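Local coordinates for Amy13K (Eubacterium rectale DSM 17629, PDB 6B3P), which binds starch-derived maltooligosaccharides such as maltoheptaose through family 26 carbohydrate-binding modules of a surface-anchored alpha-amylase, at residues 105-109 with 110-114. Sequence-based numbering, arbitrary orientation.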
loop_
_atom_site.group_PDB
_atom_site.type_symbol
_atom_site.label_atom_id
_atom_site.label_comp_id
_atom_site.label_asym_id
_atom_site.label_seq_id
_atom_site.Cartn_x
_atom_site.Cartn_y
_atom_site.Cartn_z
ATOM N N ILE A 105 5.900 5.767 -0.775
ATOM C CA ILE A 105 5.413 6.801 -1.682
ATOM C C ILE A 105 6.399 7.025 -2.823
ATOM O O ILE A 105 7.570 7.335 -2.595
ATOM C CB ILE A 105 5.170 8.132 -0.943
ATOM C CG1 ILE A 105 4.264 7.911 0.271
ATOM C CG2 ILE A 105 4.536 9.153 -1.883
ATOM C CD1 ILE A 105 4.209 9.086 1.229
ATOM N N HIS A 106 5.907 6.862 -4.048
ATOM C CA HIS A 106 6.708 7.053 -5.250
ATOM C C HIS A 106 6.422 8.417 -5.867
ATOM O O HIS A 106 5.261 8.789 -6.041
ATOM C CB HIS A 106 6.416 5.954 -6.275
ATOM C CG HIS A 106 6.542 4.565 -5.729
ATOM N ND1 HIS A 106 7.748 4.029 -5.329
ATOM C CD2 HIS A 106 5.617 3.599 -5.525
ATOM C CE1 HIS A 106 7.558 2.795 -4.899
ATOM N NE2 HIS A 106 6.273 2.510 -5.008
ATOM N N TYR A 107 7.477 9.158 -6.193
ATOM C CA TYR A 107 7.328 10.445 -6.865
ATOM C C TYR A 107 8.030 10.470 -8.216
ATOM O O TYR A 107 9.198 10.100 -8.330
ATOM C CB TYR A 107 7.867 11.579 -6.001
ATOM C CG TYR A 107 7.705 12.928 -6.657
ATOM C CD1 TYR A 107 6.442 13.452 -6.901
ATOM C CD2 TYR A 107 8.811 13.674 -7.045
ATOM C CE1 TYR A 107 6.282 14.681 -7.507
ATOM C CE2 TYR A 107 8.662 14.907 -7.652
ATOM C CZ TYR A 107 7.396 15.405 -7.881
ATOM O OH TYR A 107 7.243 16.631 -8.484
ATOM N N LEU A 108 7.305 10.928 -9.230
ATOM C CA LEU A 108 7.843 11.057 -10.576
ATOM C C LEU A 108 8.454 12.435 -10.784
ATOM O O LEU A 108 7.739 13.412 -11.004
ATOM C CB LEU A 108 6.747 10.818 -11.610
ATOM C CG LEU A 108 7.138 11.013 -13.075
ATOM C CD1 LEU A 108 8.232 10.043 -13.477
ATOM C CD2 LEU A 108 5.916 10.839 -13.951
ATOM N N ALA A 109 9.779 12.509 -10.720
ATOM C CA ALA A 109 10.479 13.768 -10.933
ATOM C C ALA A 109 10.652 14.042 -12.423
ATOM O O ALA A 109 11.210 13.222 -13.155
ATOM C CB ALA A 109 11.828 13.749 -10.241
ATOM N N SER A 110 10.165 15.200 -12.860
ATOM C CA SER A 110 10.279 15.621 -14.252
ATOM C C SER A 110 10.801 17.048 -14.349
ATOM O O SER A 110 10.132 17.994 -13.931
ATOM C CB SER A 110 8.929 15.521 -14.963
ATOM O OG SER A 110 8.934 16.263 -16.171
ATOM N N GLY A 111 11.996 17.193 -14.909
ATOM C CA GLY A 111 12.578 18.499 -15.155
ATOM C C GLY A 111 12.702 19.360 -13.913
ATOM O O GLY A 111 12.346 20.539 -13.928
ATOM N N MET A 112 13.207 18.766 -12.836
ATOM C CA MET A 112 13.503 19.502 -11.612
ATOM C C MET A 112 14.814 18.994 -11.013
ATOM O O MET A 112 15.077 19.169 -9.822
ATOM C CB MET A 112 12.357 19.371 -10.605
ATOM C CG MET A 112 12.028 17.945 -10.205
ATOM S SD MET A 112 10.562 17.844 -9.155
ATOM C CE MET A 112 11.199 18.444 -7.589
ATOM N N GLY A 113 15.631 18.364 -11.853
ATOM C CA GLY A 113 16.954 17.914 -11.458
ATOM C C GLY A 113 16.989 16.469 -11.001
ATOM O O GLY A 113 16.023 15.728 -11.191
ATOM N N SER A 114 18.106 16.073 -10.395
ATOM C CA SER A 114 18.325 14.687 -9.990
ATOM C C SER A 114 18.507 14.566 -8.477
ATOM O O SER A 114 18.653 13.463 -7.947
ATOM C CB SER A 114 19.542 14.112 -10.718
ATOM O OG SER A 114 20.732 14.787 -10.345
HETATM O O HOH W 1 7.896 16.586 -11.398
#
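Met112 reaches back from the loop to the end of the Tyr107 side chain, its SD lying in the ring plane at the edge, 3.6 Å from Tyr107 OH. This is an edge-on Met-aromatic contact, the sulfur 5.1 Å from the centroid of the Tyr107 ring. With CG anti to the backbone N (chi1 -179°), the extended Tyr107 side chain brings its hydroxyl close to the loop. A looser touch lies beside it, Ala109 CB to Met112 CG at 4.2 Å, with Ala109 only partly covered. Here strand 101-108 of the CBM26 beta fold runs out into the loop leading to strand 116-121; Tyr107 stacks on Phe167, its OH donates a hydrogen bond to Gly193 O, and Met112 O takes a hydrogen bond from Asn169 ND2. One water spans the bend: it donates to Tyr107 OH and to Leu108 O, and accepts from Ser110 N at 3.0 Å. No direct hydrogen bond joins the two segments. By contrast, Ser110 and Gly111 form the exposed outer side of the bend, where Gly111 turns the chain at positive phi (57°). A bound glucose lies about 12 Å from the Met112 side chain.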